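Local coordinates for D-3-phosphoglycerate dehydrogenase-related protein (Vibrio cholerae, PDB 4S1V) that probably catalyses the NAD-dependent interconversion of D-2-hydroxyacids and 2-oxoacids, with D-3-phosphoglycerate the likely substrate, using a Rossmann-type nucleotide-binding domain, at residues R148-W153 / A203-L208; W153-I158 / I173-S178. All coordinates share one frame; numbering follows the deposited sequence.

In the fold
The chain first builds the separate five-stranded sheet that starts with strand 3-6. It later enters the NAD-binding domain, where strand 150-153 is an inner strand of a parallel Rossmann sheet. Contact 2 closes the shorter loop: the chain leaves this strand at Trp-153, runs through helix 157-168 and returns as strand 173-176 alongside it. Contact 1 closes the longer one, when strand 205-208 reaches the other edge of strand 150-153. The short loop lies wholly within the long one. The two contacts share Trp-153, and Ile-152 N and O face Leu-174 O and Trp-176 N, each pair 2.9 Å apart, so the three strands form one continuous sheet.

Contact 1: residues R148-W153 / A203-L208; sequences RTLGIW and ADVLSL
The guanidinium of Arg-148 has Val-205 CG2 over one face, and the indole of Trp-153 meets Leu-208 CD2 obliquely through CE3 at 3.9 Å. These two flat groups mark the ends of a parallel strand pair in a Rossmann sheet, 150-153 with 205-208, whose directions differ by 18°. Between them runs a ladder of backbone bonds: Gly-151 N to Val-205 O, Ser-207 N to Gly-151 O and Trp-153 N to Ser-207 O. Leu-150 and Val-205 sit on one face of the sheet and touch through CD1 and CG1 at 3.8 Å. On the other face, Gly-151 CA packs against the methyl of Ala-203, 4.0 Å from its CB. Phe-200 of helix 196-202 packs on Leu-206 and Trp-153.

Where the strands begin, Asp-204 joins them. Thr-149 O accepts from both Asp-204 N and Val-205 N, the second bond being the straighter. The Asp-204 carboxylate is turned toward Arg-148 and Thr-149, its CG anti to the carbonyl carbon. Its OD1 pairs with Lys-229 and shares a water with Arg-148 NH2. The guanidinium and carboxylate planes are 62° apart. Asp-204 OD2 receives Thr-149 N on its anti lone pair at 2.7 Å, with an N-H...O angle of 161°.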
# COMPACT_ATOMS: atom_id res chain seq x y z
N ARG C 148 6.26 9.96 27.14
CA ARG C 148 6.74 10.96 26.18
C ARG C 148 6.46 12.39 26.66
O ARG C 148 5.41 12.65 27.23
CB ARG C 148 6.13 10.72 24.78
CG ARG C 148 6.64 9.47 24.07
CD ARG C 148 6.06 9.30 22.67
NE ARG C 148 6.77 10.10 21.67
CZ ARG C 148 6.57 10.05 20.35
NH1 ARG C 148 5.67 9.22 19.82
NH2 ARG C 148 7.28 10.83 19.55
N THR C 149 7.40 13.30 26.44
CA THR C 149 7.19 14.70 26.83
C THR C 149 6.26 15.44 25.87
O THR C 149 6.50 15.49 24.66
CB THR C 149 8.51 15.48 27.01
OG1 THR C 149 9.24 14.92 28.11
CG2 THR C 149 8.23 16.95 27.31
N LEU C 150 5.19 16.00 26.43
CA LEU C 150 4.26 16.79 25.65
C LEU C 150 4.65 18.25 25.74
O LEU C 150 4.59 18.86 26.81
CB LEU C 150 2.82 16.58 26.15
CG LEU C 150 1.71 17.45 25.55
CD1 LEU C 150 1.62 17.30 24.04
CD2 LEU C 150 0.38 17.08 26.20
N GLY C 151 5.04 18.82 24.60
CA GLY C 151 5.37 20.24 24.52
C GLY C 151 4.20 21.08 24.07
O GLY C 151 3.61 20.82 23.02
N ILE C 152 3.85 22.09 24.86
CA ILE C 152 2.74 22.97 24.56
C ILE C 152 3.25 24.39 24.41
O ILE C 152 3.89 24.92 25.33
CB ILE C 152 1.64 22.87 25.64
CG1 ILE C 152 1.19 21.42 25.78
CG2 ILE C 152 0.46 23.78 25.31
CD1 ILE C 152 0.40 21.15 27.04
N TRP C 153 3.03 24.97 23.23
CA TRP C 153 3.31 26.38 23.00
C TRP C 153 2.02 27.12 23.14
O TRP C 153 1.14 27.00 22.29
CB TRP C 153 3.91 26.61 21.61
CG TRP C 153 4.53 27.97 21.41
CD1 TRP C 153 4.17 29.17 22.02
CD2 TRP C 153 5.63 28.33 20.49
NE1 TRP C 153 4.96 30.21 21.57
CE2 TRP C 153 5.85 29.77 20.65
CE3 TRP C 153 6.42 27.62 19.58
CZ2 TRP C 153 6.83 30.45 19.93
CZ3 TRP C 153 7.40 28.32 18.86
CH2 TRP C 153 7.60 29.70 19.04
N ALA C 203 10.82 18.27 23.29
CA ALA C 203 9.44 17.80 23.15
C ALA C 203 9.38 16.55 22.29
O ALA C 203 9.99 16.51 21.23
CB ALA C 203 8.56 18.90 22.57
N ASP C 204 8.69 15.52 22.76
CA ASP C 204 8.40 14.35 21.93
C ASP C 204 7.17 14.61 21.06
O ASP C 204 7.15 14.27 19.87
CB ASP C 204 8.17 13.11 22.79
CG ASP C 204 9.43 12.68 23.52
OD1 ASP C 204 10.42 12.40 22.83
OD2 ASP C 204 9.42 12.62 24.77
N VAL C 205 6.15 15.19 21.67
CA VAL C 205 4.96 15.64 20.98
C VAL C 205 4.89 17.14 21.23
O VAL C 205 4.89 17.58 22.39
CB VAL C 205 3.69 14.93 21.49
CG1 VAL C 205 2.44 15.50 20.81
CG2 VAL C 205 3.79 13.43 21.26
N LEU C 206 4.85 17.92 20.16
CA LEU C 206 4.84 19.37 20.26
C LEU C 206 3.58 19.95 19.62
O LEU C 206 3.36 19.77 18.42
CB LEU C 206 6.10 19.93 19.60
CG LEU C 206 6.50 21.39 19.84
CD1 LEU C 206 8.00 21.54 19.58
CD2 LEU C 206 5.72 22.34 18.95
N SER C 207 2.78 20.65 20.42
CA SER C 207 1.49 21.18 19.96
C SER C 207 1.41 22.71 20.07
O SER C 207 1.73 23.28 21.13
CB SER C 207 0.34 20.53 20.73
OG SER C 207 -0.88 20.69 20.04
N LEU C 208 0.99 23.36 18.99
CA LEU C 208 0.84 24.81 18.96
C LEU C 208 -0.56 25.25 19.36
O LEU C 208 -1.55 24.78 18.78
CB LEU C 208 1.16 25.37 17.57
CG LEU C 208 2.53 25.07 16.94
CD1 LEU C 208 2.65 25.78 15.60
CD2 LEU C 208 3.67 25.48 17.87
O HOH W 1 10.03 11.59 20.09

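Contact 2: residues W153-I158 / I173-S178; sequences WGLGKI and ILVWGS
Trp-153, the last residue of strand 150-153, offers one face of its indole to Trp-176. The Trp-176 ring comes edge first, in a T-shaped pair with the planes 66° apart and the ring centroids 4.7 Å apart. CD1 of Trp-176 is the leading atom and stands 3.5 Å above the centre of the Trp-153 ring, while NE1 leans over CZ2. As parallel bridge partners both start on the same face of the sheet, and with CG anti to the backbone N in each (chi1 -166° and -178°) the side chains run the same way. The backbones also meet here: Trp-153 CA approaches Trp-176 O at 3.2 Å in a CA-H...O contact. On its pyrrole side, Trp-153 NE1 lies 3.6 Å from Gly-177 CA.

Gly-154 follows and donates its N to Trp-176 O at 2.9 Å. This bond continues the parallel pairing one step past the strand end. Gly-154 and Gly-177 both have positive phi, a backbone conformation that glycine takes easily. At Leu-155 the chain turns away, but the side chain still reaches the second strand, with CD1 4.1 Å from Val-175 CG2. The two side chains cross at about a right angle, and Ala-185 of helix 179-188 packs against both. Ser-181 OG bonds to Leu-155 N, and Ser-178 caps the start of that helix through Ser-181 N.

Beyond this point the chain enters helix 157-168 of the beta-alpha-beta unit. Gly-154, Gly-156 and Gly-159 fit the GxGxxG pattern of dinucleotide-binding Rossmann domains, so this turn probably lies beside the NAD site. The chemistry is mostly apolar and aromatic. One direct backbone hydrogen bond joins the two segments, and the indole pair probably adds a weakly polar attraction between a C-H edge and a pi face.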
# COMPACT_ATOMS: atom_id res chain seq x y z
N TRP C 153 3.03 24.97 23.23
CA TRP C 153 3.31 26.38 23.00
C TRP C 153 2.02 27.12 23.14
O TRP C 153 1.14 27.00 22.29
CB TRP C 153 3.91 26.61 21.61
CG TRP C 153 4.53 27.97 21.41
CD1 TRP C 153 4.17 29.17 22.02
CD2 TRP C 153 5.63 28.33 20.49
NE1 TRP C 153 4.96 30.21 21.57
CE2 TRP C 153 5.85 29.77 20.65
CE3 TRP C 153 6.42 27.62 19.58
CZ2 TRP C 153 6.83 30.45 19.93
CZ3 TRP C 153 7.40 28.32 18.86
CH2 TRP C 153 7.60 29.70 19.04
N GLY C 154 1.88 27.86 24.24
CA GLY C 154 0.66 28.62 24.55
C GLY C 154 -0.27 27.88 25.50
O GLY C 154 -0.89 26.88 25.13
N LEU C 155 -0.39 28.39 26.73
CA LEU C 155 -1.20 27.71 27.74
C LEU C 155 -2.52 28.42 28.02
O LEU C 155 -2.88 28.67 29.18
CB LEU C 155 -0.39 27.49 29.04
CG LEU C 155 -0.79 26.32 29.96
CD1 LEU C 155 -0.50 24.97 29.32
CD2 LEU C 155 -0.08 26.43 31.30
N GLY C 156 -3.26 28.73 26.96
CA GLY C 156 -4.56 29.38 27.07
C GLY C 156 -5.66 28.36 27.29
O GLY C 156 -5.38 27.22 27.69
N LYS C 157 -6.90 28.75 27.00
CA LYS C 157 -8.07 27.89 27.20
C LYS C 157 -7.93 26.50 26.56
O LYS C 157 -8.25 25.50 27.20
CB LYS C 157 -9.36 28.60 26.73
CG LYS C 157 -9.34 29.08 25.28
CD LYS C 157 -10.69 29.64 24.83
CE LYS C 157 -10.74 29.82 23.32
NZ LYS C 157 -12.08 29.46 22.77
N ILE C 158 -7.43 26.44 25.33
CA ILE C 158 -7.20 25.15 24.67
C ILE C 158 -5.94 24.46 25.19
O ILE C 158 -6.00 23.29 25.57
CB ILE C 158 -7.20 25.27 23.12
CG1 ILE C 158 -8.55 25.79 22.63
CG2 ILE C 158 -6.92 23.91 22.48
CD1 ILE C 158 -8.59 26.21 21.18
N ILE C 173 4.84 17.47 31.13
CA ILE C 173 4.36 18.63 30.41
C ILE C 173 5.43 19.71 30.41
O ILE C 173 5.91 20.11 31.47
CB ILE C 173 3.03 19.17 31.00
CG1 ILE C 173 2.01 18.04 31.17
CG2 ILE C 173 2.47 20.31 30.15
CD1 ILE C 173 1.55 17.39 29.88
N LEU C 174 5.83 20.13 29.20
CA LEU C 174 6.81 21.20 29.01
C LEU C 174 6.15 22.34 28.25
O LEU C 174 5.55 22.13 27.19
CB LEU C 174 8.03 20.69 28.24
CG LEU C 174 9.20 21.65 28.03
CD1 LEU C 174 9.93 21.96 29.34
CD2 LEU C 174 10.17 21.11 27.00
N VAL C 175 6.25 23.55 28.80
CA VAL C 175 5.50 24.69 28.27
C VAL C 175 6.41 25.80 27.77
O VAL C 175 7.38 26.17 28.43
CB VAL C 175 4.48 25.22 29.31
CG1 VAL C 175 3.77 26.46 28.80
CG2 VAL C 175 3.47 24.14 29.67
N TRP C 176 6.09 26.31 26.59
CA TRP C 176 6.74 27.50 26.04
C TRP C 176 5.71 28.53 25.64
O TRP C 176 4.55 28.21 25.37
CB TRP C 176 7.65 27.12 24.86
CG TRP C 176 8.39 28.31 24.30
CD1 TRP C 176 8.29 28.84 23.02
CD2 TRP C 176 9.32 29.20 25.01
NE1 TRP C 176 9.10 29.95 22.88
CE2 TRP C 176 9.74 30.22 24.04
CE3 TRP C 176 9.84 29.24 26.30
CZ2 TRP C 176 10.64 31.23 24.38
CZ3 TRP C 176 10.74 30.26 26.63
CH2 TRP C 176 11.13 31.23 25.69
N GLY C 177 6.13 29.80 25.64
CA GLY C 177 5.29 30.89 25.14
C GLY C 177 5.54 32.16 25.91
O GLY C 177 6.65 32.41 26.40
N SER C 178 4.49 32.98 26.03
CA SER C 178 4.55 34.20 26.83
C SER C 178 4.95 33.90 28.28
O SER C 178 4.86 32.75 28.74
CB SER C 178 3.18 34.87 26.82
OG SER C 178 2.28 34.09 27.58